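Local coordinates for uncharacterized protein (Thermomonospora curvata, PDB 4MVE) that is of unknown function and combines GXWXG and DUF4334 family sequences in one chain built on a curled antiparallel beta-sheet, at residues K67-L78 and M111-F122. Residues are numbered along the deposited sequence; the frame is centred on the assembly and turned at random.
Sequences KRFIDRDHVEPL and MIYDKQPIIDHF
A buried lysine ammonium, that of Lys67, meets the Asp120 carboxylate inside a largely apolar interface, with a water bridging them from one side. Lys67 NZ lies 3.6 Å from Asp120 OD2, a long salt bridge, and the water links the same two atoms: it accepts from NZ, donates to OD2 at 2.9 Å, and also hydrogen-bonds Tyr113 OH at the edge of the phenol ring, in its plane. The lysine chain runs extended until a bend at chi4 (-69°) turns NZ toward Pro77 O, which it reaches at 3.1 Å on a lone pair in the carbonyl plane. The nearby carboxylate probably helps keep the amine protonated.

Met111, a selenomethionine in this crystal, fills the centre: SE presses on Val75 CG1 at 3.5 Å, while CE, folded back by the bend at chi3 (69°), sits against Pro77 CB and Lys67 NZ. The two segments are beta-hairpins of one curled antiparallel sheet, 67-78 within the GXWXG family region and 111-122 within DUF4334, and their inward-facing residues pack across its interior. With an alanine in place of Lys67, Asp120 would probably lose its buried counter-charge, and the water and Pro77 O their amine partner.

Nearer the Met111 backbone, CG of Met111 lies 4.1 Å from Phe69 CE1, and Phe69 and Phe122 approach from opposite directions, CZ to CZ at 3.9 Å, their planes nearly perpendicular (88°). Phe145 of strand 143-149 touches Lys67, Asp120 and Phe122. Toward the 111-122 turn, Pro77 CG rests 3.7 Å from Tyr113 CE2, and Leu78 CD2 adjoins the phenol oxygen.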
loop_
_atom_site.group_PDB
_atom_site.type_symbol
_atom_site.label_atom_id
_atom_site.label_comp_id
_atom_site.label_asym_id
_atom_site.label_seq_id
_atom_site.Cartn_x
_atom_site.Cartn_y
_atom_site.Cartn_z
ATOM N N LYS A 67 4.641 4.916 4.240
ATOM C CA LYS A 67 4.434 6.019 3.257
ATOM C C LYS A 67 3.912 7.273 3.907
ATOM O O LYS A 67 3.268 7.192 4.967
ATOM C CB LYS A 67 3.422 5.591 2.162
ATOM C CG LYS A 67 3.724 4.272 1.455
ATOM C CD LYS A 67 2.664 3.922 0.396
ATOM C CE LYS A 67 2.981 2.643 -0.315
ATOM N NZ LYS A 67 4.179 2.802 -1.181
ATOM N N ARG A 68 4.210 8.441 3.290
ATOM C CA ARG A 68 3.698 9.749 3.740
ATOM C C ARG A 68 3.003 10.436 2.563
ATOM O O ARG A 68 3.638 10.659 1.535
ATOM C CB ARG A 68 4.786 10.669 4.326
ATOM C CG ARG A 68 4.161 11.959 4.970
ATOM C CD ARG A 68 5.029 12.681 6.005
ATOM N NE ARG A 68 6.208 13.311 5.400
ATOM C CZ ARG A 68 6.429 14.625 5.334
ATOM N NH1 ARG A 68 7.520 15.090 4.745
ATOM N NH2 ARG A 68 5.540 15.482 5.824
ATOM N N PHE A 69 1.682 10.685 2.674
ATOM C CA PHE A 69 0.937 11.387 1.627
ATOM C C PHE A 69 0.821 12.877 2.064
ATOM O O PHE A 69 0.037 13.166 2.971
ATOM C CB PHE A 69 -0.437 10.711 1.398
ATOM C CG PHE A 69 -0.344 9.218 1.122
ATOM C CD1 PHE A 69 -0.356 8.730 -0.191
ATOM C CD2 PHE A 69 -0.261 8.299 2.171
ATOM C CE1 PHE A 69 -0.241 7.356 -0.443
ATOM C CE2 PHE A 69 -0.146 6.930 1.916
ATOM C CZ PHE A 69 -0.121 6.470 0.613
ATOM N N ILE A 70 1.644 13.795 1.498
ATOM C CA ILE A 70 1.605 15.224 1.922
ATOM C C ILE A 70 0.343 15.872 1.366
ATOM O O ILE A 70 -0.452 16.430 2.116
ATOM C CB ILE A 70 2.858 16.120 1.591
ATOM C CG1 ILE A 70 4.262 15.411 1.544
ATOM C CG2 ILE A 70 2.866 17.451 2.325
ATOM C CD1 ILE A 70 4.702 14.691 2.643
ATOM N N ASP A 71 0.203 15.831 0.044
ATOM C CA ASP A 71 -0.921 16.352 -0.721
ATOM C C ASP A 71 -1.066 15.444 -1.963
ATOM O O ASP A 71 -0.247 14.523 -2.154
ATOM C CB ASP A 71 -0.725 17.844 -1.079
ATOM C CG ASP A 71 0.576 18.206 -1.801
ATOM O OD1 ASP A 71 0.862 17.600 -2.866
ATOM O OD2 ASP A 71 1.246 19.175 -1.367
ATOM N N ARG A 72 -2.099 15.697 -2.785
ATOM C CA ARG A 72 -2.409 14.943 -4.014
ATOM C C ARG A 72 -1.194 14.834 -4.962
ATOM O O ARG A 72 -1.112 13.902 -5.763
ATOM C CB ARG A 72 -3.573 15.673 -4.728
ATOM C CG ARG A 72 -4.138 15.037 -5.993
ATOM C CD ARG A 72 -5.204 15.952 -6.581
ATOM N NE ARG A 72 -5.631 15.540 -7.922
ATOM C CZ ARG A 72 -5.174 16.072 -9.054
ATOM N NH1 ARG A 72 -5.642 15.658 -10.225
ATOM N NH2 ARG A 72 -4.251 17.028 -9.023
ATOM N N ASP A 73 -0.265 15.793 -4.877
ATOM C CA ASP A 73 0.853 15.860 -5.788
ATOM C C ASP A 73 2.162 15.500 -5.151
ATOM O O ASP A 73 3.154 15.366 -5.872
ATOM C CB ASP A 73 0.934 17.255 -6.388
ATOM C CG ASP A 73 -0.126 17.488 -7.455
ATOM O OD1 ASP A 73 -0.301 16.593 -8.338
ATOM O OD2 ASP A 73 -0.764 18.566 -7.428
ATOM N N HIS A 74 2.198 15.334 -3.824
ATOM C CA HIS A 74 3.469 15.066 -3.148
ATOM C C HIS A 74 3.344 13.950 -2.113
ATOM O O HIS A 74 2.824 14.149 -1.019
ATOM C CB HIS A 74 4.007 16.364 -2.516
ATOM C CG HIS A 74 4.230 17.474 -3.507
ATOM N ND1 HIS A 74 3.361 18.560 -3.591
ATOM C CD2 HIS A 74 5.221 17.644 -4.415
ATOM C CE1 HIS A 74 3.873 19.362 -4.509
ATOM N NE2 HIS A 74 4.977 18.846 -5.049
ATOM N N VAL A 75 3.846 12.763 -2.483
ATOM C CA VAL A 75 3.845 11.536 -1.691
ATOM C C VAL A 75 5.276 10.986 -1.531
ATOM O O VAL A 75 6.017 10.883 -2.517
ATOM C CB VAL A 75 2.932 10.478 -2.384
ATOM C CG1 VAL A 75 2.888 9.157 -1.605
ATOM C CG2 VAL A 75 1.509 11.018 -2.587
ATOM N N GLU A 76 5.624 10.553 -0.319
ATOM C CA GLU A 76 6.881 9.851 -0.071
ATOM C C GLU A 76 6.526 8.371 -0.055
ATOM O O GLU A 76 5.884 7.912 0.881
ATOM C CB GLU A 76 7.589 10.332 1.208
ATOM C CG GLU A 76 7.874 11.835 1.175
ATOM C CD GLU A 76 8.253 12.433 2.516
ATOM O OE1 GLU A 76 7.814 11.884 3.551
ATOM O OE2 GLU A 76 8.951 13.473 2.537
ATOM N N PRO A 77 6.833 7.616 -1.135
ATOM C CA PRO A 77 6.388 6.213 -1.183
ATOM C C PRO A 77 7.194 5.236 -0.342
ATOM O O PRO A 77 6.687 4.151 -0.024
ATOM C CB PRO A 77 6.514 5.854 -2.665
ATOM C CG PRO A 77 7.587 6.752 -3.185
ATOM C CD PRO A 77 7.547 8.017 -2.370
ATOM N N LEU A 78 8.445 5.569 -0.023
ATOM C CA LEU A 78 9.327 4.613 0.669
ATOM C C LEU A 78 9.992 5.160 1.889
ATOM O O LEU A 78 11.204 5.407 1.886
ATOM C CB LEU A 78 10.411 4.086 -0.295
ATOM C CG LEU A 78 9.885 3.419 -1.581
ATOM C CD1 LEU A 78 11.001 3.274 -2.580
ATOM C CD2 LEU A 78 9.273 2.026 -1.268
HETATM N N MSE A 111 -1.827 5.458 -5.615
HETATM C CA MSE A 111 -0.547 6.171 -5.640
HETATM C C MSE A 111 0.187 5.846 -6.934
HETATM O O MSE A 111 0.305 4.689 -7.290
HETATM C CB MSE A 111 0.307 5.808 -4.435
HETATM C CG MSE A 111 1.411 6.802 -4.170
HETATM SE SE MSE A 111 2.751 5.946 -3.021
HETATM C CE MSE A 111 3.454 4.657 -4.263
ATOM N N ILE A 112 0.660 6.852 -7.661
ATOM C CA ILE A 112 1.406 6.600 -8.911
ATOM C C ILE A 112 2.864 7.028 -8.696
ATOM O O ILE A 112 3.080 8.172 -8.359
ATOM C CB ILE A 112 0.761 7.380 -10.093
ATOM C CG1 ILE A 112 -0.749 7.033 -10.244
ATOM C CG2 ILE A 112 1.578 7.193 -11.423
ATOM C CD1 ILE A 112 -1.497 7.654 -11.394
ATOM N N TYR A 113 3.852 6.157 -8.943
ATOM C CA TYR A 113 5.257 6.600 -8.823
ATOM C C TYR A 113 5.551 7.585 -9.929
ATOM O O TYR A 113 5.046 7.421 -11.061
ATOM C CB TYR A 113 6.237 5.420 -8.907
ATOM C CG TYR A 113 6.378 4.628 -7.621
ATOM C CD1 TYR A 113 5.384 3.748 -7.206
ATOM C CD2 TYR A 113 7.519 4.742 -6.832
ATOM C CE1 TYR A 113 5.531 2.977 -6.035
ATOM C CE2 TYR A 113 7.676 3.988 -5.664
ATOM C CZ TYR A 113 6.671 3.125 -5.253
ATOM O OH TYR A 113 6.876 2.375 -4.108
ATOM N N ASP A 114 6.359 8.592 -9.618
ATOM C CA ASP A 114 6.764 9.581 -10.613
ATOM C C ASP A 114 7.691 8.995 -11.644
ATOM O O ASP A 114 7.665 9.431 -12.800
ATOM C CB ASP A 114 7.504 10.763 -9.936
ATOM C CG ASP A 114 6.622 11.595 -9.037
ATOM O OD1 ASP A 114 5.378 11.364 -9.034
ATOM O OD2 ASP A 114 7.154 12.511 -8.375
ATOM N N LYS A 115 8.594 8.074 -11.210
ATOM C CA LYS A 115 9.678 7.631 -12.090
ATOM C C LYS A 115 9.709 6.133 -12.305
ATOM O O LYS A 115 10.697 5.627 -12.827
ATOM C CB LYS A 115 11.030 8.109 -11.501
ATOM C CG LYS A 115 11.164 9.621 -11.387
ATOM C CD LYS A 115 12.066 10.172 -12.464
ATOM C CE LYS A 115 11.499 11.388 -13.165
ATOM N NZ LYS A 115 12.235 11.682 -14.429
ATOM N N GLN A 116 8.642 5.427 -11.927
ATOM C CA GLN A 116 8.544 3.960 -12.010
ATOM C C GLN A 116 7.173 3.576 -12.498
ATOM O O GLN A 116 6.212 4.220 -12.086
ATOM C CB GLN A 116 8.794 3.308 -10.615
ATOM C CG GLN A 116 10.053 3.782 -9.871
ATOM C CD GLN A 116 11.338 3.511 -10.613
ATOM O OE1 GLN A 116 11.428 2.622 -11.461
ATOM N NE2 GLN A 116 12.347 4.317 -10.343
ATOM N N PRO A 117 7.035 2.536 -13.356
ATOM C CA PRO A 117 5.692 2.205 -13.883
ATOM C C PRO A 117 4.920 1.380 -12.848
ATOM O O PRO A 117 4.638 0.214 -13.080
ATOM C CB PRO A 117 6.017 1.413 -15.163
ATOM C CG PRO A 117 7.348 0.747 -14.857
ATOM C CD PRO A 117 8.096 1.700 -13.983
ATOM N N ILE A 118 4.625 1.983 -11.687
ATOM C CA ILE A 118 3.965 1.310 -10.564
ATOM C C ILE A 118 2.810 2.144 -10.047
ATOM O O ILE A 118 2.989 3.331 -9.731
ATOM C CB ILE A 118 4.989 1.036 -9.406
ATOM C CG1 ILE A 118 6.205 0.200 -9.882
ATOM C CG2 ILE A 118 4.304 0.356 -8.215
ATOM C CD1 ILE A 118 7.465 0.271 -8.999
ATOM N N ILE A 119 1.628 1.512 -9.935
ATOM C CA ILE A 119 0.455 2.169 -9.352
ATOM C C ILE A 119 -0.051 1.316 -8.192
ATOM O O ILE A 119 -0.220 0.119 -8.392
ATOM C CB ILE A 119 -0.665 2.376 -10.406
ATOM C CG1 ILE A 119 -0.216 3.295 -11.542
ATOM C CG2 ILE A 119 -1.968 2.909 -9.742
ATOM C CD1 ILE A 119 -1.119 3.093 -12.806
ATOM N N ASP A 120 -0.342 1.919 -7.016
ATOM C CA ASP A 120 -0.925 1.222 -5.854
ATOM C C ASP A 120 -2.367 1.672 -5.682
ATOM O O ASP A 120 -2.601 2.827 -5.308
ATOM C CB ASP A 120 -0.138 1.469 -4.557
ATOM C CG ASP A 120 1.356 1.190 -4.629
ATOM O OD1 ASP A 120 1.754 0.222 -5.323
ATOM O OD2 ASP A 120 2.116 1.887 -3.939
ATOM N N HIS A 121 -3.322 0.768 -5.959
ATOM C CA HIS A 121 -4.786 1.000 -5.890
ATOM C C HIS A 121 -5.263 0.729 -4.474
ATOM O O HIS A 121 -5.063 -0.374 -3.967
ATOM C CB HIS A 121 -5.519 0.109 -6.896
ATOM C CG HIS A 121 -5.025 0.261 -8.299
ATOM N ND1 HIS A 121 -5.690 1.083 -9.228
ATOM C CD2 HIS A 121 -3.972 -0.334 -8.916
ATOM C CE1 HIS A 121 -5.025 0.946 -10.357
ATOM N NE2 HIS A 121 -3.997 0.082 -10.227
ATOM N N PHE A 122 -5.796 1.754 -3.795
ATOM C CA PHE A 122 -6.196 1.627 -2.387
ATOM C C PHE A 122 -7.684 1.363 -2.196
ATOM O O PHE A 122 -8.524 2.006 -2.825
ATOM C CB PHE A 122 -5.812 2.893 -1.621
ATOM C CG PHE A 122 -4.340 3.174 -1.635
ATOM C CD1 PHE A 122 -3.436 2.257 -1.103
ATOM C CD2 PHE A 122 -3.842 4.337 -2.212
ATOM C CE1 PHE A 122 -2.063 2.509 -1.141
ATOM C CE2 PHE A 122 -2.477 4.572 -2.268
ATOM C CZ PHE A 122 -1.595 3.669 -1.711
HETATM O O HOH W 1 4.712 0.885 -3.136
#